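Local coordinates for alanine racemase (Enterococcus faecalis, PDB 3E6E), which belongs to the alanine racemase family, pairing an N-terminal TIM-barrel domain with a C-terminal domain rich in beta strands, at residues E31-G43 against A60-L74. The protein carries 1 engineered substitution. Sequence-based numbering, arbitrary orientation.
With DCS (D-[3-hydroxy-2-methyl-5-phosphonooxymethyl-pyridin-4-ylmethyl]-N,O-cycloserylamide), chain D.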
loop_
_atom_site.group_PDB
_atom_site.type_symbol
_atom_site.label_atom_id
_atom_site.label_comp_id
_atom_site.label_asym_id
_atom_site.label_seq_id
_atom_site.Cartn_x
_atom_site.Cartn_y
_atom_site.Cartn_z
ATOM N N GLU A 31 -19.358 31.750 2.134
ATOM C CA GLU A 31 -19.287 32.401 0.828
ATOM C C GLU A 31 -18.340 33.598 0.795
ATOM O O GLU A 31 -18.251 34.317 -0.211
ATOM C CB GLU A 31 -20.566 33.207 0.552
ATOM C CG GLU A 31 -20.875 33.358 -0.930
ATOM C CD GLU A 31 -20.986 32.011 -1.641
ATOM O OE1 GLU A 31 -19.996 31.242 -1.638
ATOM O OE2 GLU A 31 -22.067 31.722 -2.203
ATOM N N GLY A 32 -17.637 33.811 1.905
ATOM C CA GLY A 32 -16.675 34.890 1.963
ATOM C C GLY A 32 -15.476 34.006 2.276
ATOM O O GLY A 32 -14.518 34.437 2.928
ATOM N N THR A 33 -15.528 32.762 1.799
ATOM C CA THR A 33 -14.466 31.798 2.058
ATOM C C THR A 33 -14.089 30.977 0.829
ATOM O O THR A 33 -14.891 30.793 -0.080
ATOM C CB THR A 33 -14.897 30.841 3.172
ATOM O OG1 THR A 33 -15.361 31.601 4.295
ATOM C CG2 THR A 33 -13.738 29.975 3.606
ATOM N N ALA A 34 -12.858 30.485 0.808
ATOM C CA ALA A 34 -12.395 29.679 -0.309
ATOM C C ALA A 34 -12.185 28.207 0.073
ATOM O O ALA A 34 -11.787 27.872 1.199
ATOM C CB ALA A 34 -11.109 30.260 -0.876
ATOM N N LEU A 35 -12.447 27.331 -0.887
ATOM C CA LEU A 35 -12.301 25.909 -0.654
ATOM C C LEU A 35 -11.089 25.372 -1.376
ATOM O O LEU A 35 -10.995 25.442 -2.601
ATOM C CB LEU A 35 -13.551 25.165 -1.128
ATOM C CG LEU A 35 -13.615 23.652 -0.893
ATOM C CD1 LEU A 35 -12.557 22.924 -1.703
ATOM C CD2 LEU A 35 -13.408 23.381 0.571
ATOM N N PHE A 36 -10.143 24.859 -0.608
ATOM C CA PHE A 36 -8.971 24.271 -1.204
ATOM C C PHE A 36 -9.175 22.782 -1.033
ATOM O O PHE A 36 -9.632 22.322 0.023
ATOM C CB PHE A 36 -7.694 24.745 -0.502
ATOM C CG PHE A 36 -7.031 25.919 -1.173
ATOM C CD1 PHE A 36 -7.778 27.019 -1.585
ATOM C CD2 PHE A 36 -5.657 25.936 -1.379
ATOM C CE1 PHE A 36 -7.170 28.113 -2.189
ATOM C CE2 PHE A 36 -5.039 27.031 -1.984
ATOM C CZ PHE A 36 -5.800 28.119 -2.389
ATOM N N ALA A 37 -8.863 22.036 -2.088
ATOM C CA ALA A 37 -9.006 20.589 -2.076
ATOM C C ALA A 37 -7.654 19.908 -1.918
ATOM O O ALA A 37 -6.790 20.003 -2.788
ATOM C CB ALA A 37 -9.683 20.124 -3.364
ATOM N N VAL A 38 -7.465 19.237 -0.789
ATOM C CA VAL A 38 -6.217 18.523 -0.545
ATOM C C VAL A 38 -6.361 17.175 -1.239
ATOM O O VAL A 38 -7.290 16.419 -0.946
ATOM C CB VAL A 38 -5.969 18.351 0.972
ATOM C CG1 VAL A 38 -7.273 18.184 1.691
ATOM C CG2 VAL A 38 -5.074 17.163 1.225
ATOM N N VAL A 39 -5.456 16.900 -2.179
ATOM C CA VAL A 39 -5.479 15.661 -2.949
ATOM C C VAL A 39 -4.169 14.886 -2.905
ATOM O O VAL A 39 -3.761 14.291 -3.909
ATOM C CB VAL A 39 -5.809 15.926 -4.434
ATOM C CG1 VAL A 39 -7.183 16.570 -4.565
ATOM C CG2 VAL A 39 -4.726 16.800 -5.053
ATOM N N LYS A 40 -3.505 14.893 -1.755
ATOM C CA LYS A 40 -2.245 14.167 -1.607
ATOM C C LYS A 40 -2.481 12.667 -1.548
ATOM O O LYS A 40 -3.629 12.208 -1.593
ATOM C CB LYS A 40 -1.510 14.605 -0.335
ATOM C CG LYS A 40 -2.315 14.535 0.958
ATOM C CD LYS A 40 -1.447 15.061 2.082
ATOM C CE LYS A 40 -2.192 15.206 3.391
ATOM N NZ LYS A 40 -2.360 13.929 4.099
ATOM N N ALA A 41 -1.389 11.914 -1.419
ATOM C CA ALA A 41 -1.435 10.454 -1.374
ATOM C C ALA A 41 -2.321 9.981 -2.533
ATOM O O ALA A 41 -3.278 9.218 -2.354
ATOM C CB ALA A 41 -1.990 9.987 -0.038
ATOM N N ASN A 42 -1.976 10.474 -3.720
ATOM C CA ASN A 42 -2.687 10.185 -4.954
ATOM C C ASN A 42 -4.194 10.296 -4.788
ATOM O O ASN A 42 -4.938 9.356 -5.085
ATOM C CB ASN A 42 -2.331 8.794 -5.491
ATOM C CG ASN A 42 -2.846 8.581 -6.899
ATOM O OD1 ASN A 42 -2.729 9.465 -7.749
ATOM N ND2 ASN A 42 -3.418 7.410 -7.157
ATOM N N GLY A 43 -4.644 11.451 -4.315
ATOM C CA GLY A 43 -6.062 11.654 -4.135
ATOM C C GLY A 43 -6.649 10.761 -3.065
ATOM O O GLY A 43 -7.814 10.374 -3.153
ATOM N N ALA A 60 -13.827 24.275 -6.088
ATOM C CA ALA A 60 -12.507 24.477 -5.522
ATOM C C ALA A 60 -11.746 25.541 -6.311
ATOM O O ALA A 60 -11.947 25.699 -7.520
ATOM C CB ALA A 60 -11.739 23.176 -5.533
ATOM N N THR A 61 -10.871 26.272 -5.629
ATOM C CA THR A 61 -10.090 27.315 -6.292
ATOM C C THR A 61 -8.636 27.250 -5.861
ATOM O O THR A 61 -7.890 28.212 -6.016
ATOM C CB THR A 61 -10.659 28.723 -5.984
ATOM O OG1 THR A 61 -10.626 28.965 -4.571
ATOM C CG2 THR A 61 -12.096 28.825 -6.470
ATOM N N GLY A 62 -8.243 26.094 -5.333
ATOM C CA GLY A 62 -6.873 25.885 -4.881
ATOM C C GLY A 62 -6.631 24.436 -4.476
ATOM O O GLY A 62 -7.593 23.686 -4.263
ATOM N N PHE A 63 -5.359 24.045 -4.351
ATOM C CA PHE A 63 -5.013 22.667 -3.992
ATOM C C PHE A 63 -3.899 22.466 -2.969
ATOM O O PHE A 63 -2.891 23.180 -2.975
ATOM C CB PHE A 63 -4.661 21.884 -5.256
ATOM C CG PHE A 63 -5.724 21.926 -6.286
ATOM C CD1 PHE A 63 -5.730 22.926 -7.251
ATOM C CD2 PHE A 63 -6.774 21.015 -6.247
ATOM C CE1 PHE A 63 -6.779 23.028 -8.172
ATOM C CE2 PHE A 63 -7.826 21.101 -7.154
ATOM C CZ PHE A 63 -7.829 22.115 -8.122
ATOM N N CYS A 64 -4.091 21.464 -2.106
ATOM C CA CYS A 64 -3.133 21.105 -1.063
ATOM C C CYS A 64 -2.604 19.696 -1.276
ATOM O O CYS A 64 -3.372 18.765 -1.502
ATOM C CB CYS A 64 -3.795 21.161 0.308
ATOM S SG CYS A 64 -4.510 22.756 0.740
ATOM N N VAL A 65 -1.289 19.552 -1.199
ATOM C CA VAL A 65 -0.642 18.262 -1.364
ATOM C C VAL A 65 0.428 18.187 -0.293
ATOM O O VAL A 65 0.670 19.166 0.409
ATOM C CB VAL A 65 0.028 18.122 -2.751
ATOM C CG1 VAL A 65 -1.011 18.237 -3.847
ATOM C CG2 VAL A 65 1.113 19.185 -2.908
ATOM N N ALA A 66 1.076 17.036 -0.168
ATOM C CA ALA A 66 2.121 16.875 0.833
ATOM C C ALA A 66 3.515 17.007 0.255
ATOM O O ALA A 66 4.423 17.466 0.938
ATOM C CB ALA A 66 1.991 15.528 1.502
ATOM N N LEU A 67 3.681 16.612 -1.006
ATOM C CA LEU A 67 4.994 16.634 -1.631
ATOM C C LEU A 67 5.176 17.501 -2.871
ATOM O O LEU A 67 4.276 17.633 -3.703
ATOM C CB LEU A 67 5.404 15.207 -1.977
ATOM C CG LEU A 67 5.013 14.141 -0.958
ATOM C CD1 LEU A 67 5.579 12.814 -1.408
ATOM C CD2 LEU A 67 5.541 14.500 0.413
ATOM N N LEU A 68 6.366 18.079 -2.990
ATOM C CA LEU A 68 6.684 18.905 -4.131
ATOM C C LEU A 68 6.366 18.103 -5.385
ATOM O O LEU A 68 5.836 18.629 -6.363
ATOM C CB LEU A 68 8.163 19.283 -4.103
ATOM C CG LEU A 68 8.647 20.019 -5.352
ATOM C CD1 LEU A 68 7.640 21.105 -5.757
ATOM C CD2 LEU A 68 10.018 20.613 -5.081
ATOM N N ASP A 69 6.682 16.813 -5.335
ATOM C CA ASP A 69 6.428 15.909 -6.449
ATOM C C ASP A 69 4.952 15.926 -6.805
ATOM O O ASP A 69 4.589 16.076 -7.971
ATOM C CB ASP A 69 6.813 14.485 -6.076
ATOM C CG ASP A 69 8.243 14.368 -5.642
ATOM O OD1 ASP A 69 9.127 14.216 -6.510
ATOM O OD2 ASP A 69 8.486 14.436 -4.420
ATOM N N GLU A 70 4.105 15.763 -5.793
ATOM C CA GLU A 70 2.660 15.747 -6.001
ATOM C C GLU A 70 2.240 17.050 -6.657
ATOM O O GLU A 70 1.348 17.071 -7.516
ATOM C CB GLU A 70 1.926 15.572 -4.667
ATOM C CG GLU A 70 2.288 14.285 -3.939
ATOM C CD GLU A 70 1.654 14.192 -2.568
ATOM O OE1 GLU A 70 1.844 13.162 -1.884
ATOM O OE2 GLU A 70 0.962 15.149 -2.172
ATOM N N ALA A 71 2.907 18.129 -6.250
ATOM C CA ALA A 71 2.647 19.475 -6.765
ATOM C C ALA A 71 2.973 19.581 -8.253
ATOM O O ALA A 71 2.155 20.034 -9.050
ATOM C CB ALA A 71 3.469 20.500 -5.973
ATOM N N ILE A 72 4.172 19.166 -8.628
ATOM C CA ILE A 72 4.556 19.243 -10.025
ATOM C C ILE A 72 3.575 18.461 -10.895
ATOM O O ILE A 72 3.233 18.896 -11.993
ATOM C CB ILE A 72 6.020 18.760 -10.213
ATOM C CG1 ILE A 72 6.956 19.765 -9.525
ATOM C CG2 ILE A 72 6.366 18.627 -11.688
ATOM C CD1 ILE A 72 8.404 19.445 -9.617
ATOM N N GLU A 73 3.091 17.328 -10.402
ATOM C CA GLU A 73 2.143 16.555 -11.179
ATOM C C GLU A 73 0.973 17.469 -11.496
ATOM O O GLU A 73 0.559 17.576 -12.654
ATOM C CB GLU A 73 1.663 15.325 -10.402
ATOM C CG GLU A 73 0.470 14.617 -11.052
ATOM C CD GLU A 73 0.221 13.216 -10.509
ATOM O OE1 GLU A 73 0.864 12.264 -11.004
ATOM O OE2 GLU A 73 -0.615 13.067 -9.591
ATOM N N LEU A 74 0.455 18.157 -10.482
ATOM C CA LEU A 74 -0.675 19.058 -10.708
ATOM C C LEU A 74 -0.391 20.107 -11.780
ATOM O O LEU A 74 -1.269 20.452 -12.581
ATOM C CB LEU A 74 -1.076 19.758 -9.413
ATOM C CG LEU A 74 -1.694 18.839 -8.363
ATOM C CD1 LEU A 74 -2.135 19.648 -7.150
ATOM C CD2 LEU A 74 -2.883 18.112 -8.981
HETATM N N1 DCS D . -4.572 20.414 6.316
HETATM C C2 DCS D . -3.338 19.810 6.724
HETATM C C2A DCS D . -2.172 20.654 7.202
HETATM C C3 DCS D . -3.254 18.414 6.671
HETATM O O3 DCS D . -2.126 17.765 7.034
HETATM C C4 DCS D . -4.408 17.660 6.206
HETATM C C4A DCS D . -4.333 16.146 6.149
HETATM C C5 DCS D . -5.622 18.379 5.814
HETATM C C6 DCS D . -5.668 19.727 5.878
HETATM C C5A DCS D . -6.871 17.686 5.327
HETATM O O4P DCS D . -7.427 16.935 6.409
HETATM P P DCS D . -8.750 16.052 6.335
HETATM O O1P DCS D . -9.834 16.958 6.008
HETATM O O2P DCS D . -8.570 15.018 5.321
HETATM O O3P DCS D . -8.958 15.462 7.653
HETATM N N DCS D . -4.015 15.584 7.523
HETATM C CA DCS D . -3.894 14.201 7.724
HETATM C C DCS D . -2.667 13.492 7.892
HETATM O O DCS D . -1.417 14.036 7.849
HETATM N ND DCS D . -2.942 12.227 8.098
HETATM O OG DCS D . -4.311 12.064 8.069
HETATM C CB DCS D . -4.883 13.265 7.839
#
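Ala-60 lays its CB against CD1 of Leu-35, and Thr-61 N donates to Leu-35 O, between two neighbouring parallel strands of the TIM barrel. Gly-62 illustrates how a bare backbone can seat an aromatic ring: its CA lies 3.3 Å from the centroid of the Phe-36 ring, 5° off the normal, a CH-pi contact over one face, while Gly-62 O accepts from Ala-37 N. Across the sheet Phe-63 brings CD2 to 4.2 Å from Ala-37 CB, where Ala-52 and Ala-55 of helix 48-56 cover the pair. Cys-64 points to the same side of the sheet as Phe-36. With SG anti to its carbonyl carbon (chi1 -58°), the sulfur sits at the edge of that ring; Cys-64 CB packs 3.6 Å from Val-38 CB. Cys-64 N donates to Ala-37 O, and Cys-64 O accepts from Val-39 N. Ala-66 CB supports Lys-40 CD at 3.5 Å; the lysine then bends at chi4 (79°), bringing NZ to 3.6 Å from DCS C4A and into a salt bridge with Asp-315 of the second subunit. Glu-70 OE2 accepts from Ala-66 N at 2.8 Å, whereas OE1 takes a weak bond from Ala-41 N. The Val-39 bond and Ala-66 packing thus probably help position the ligand-facing lysine.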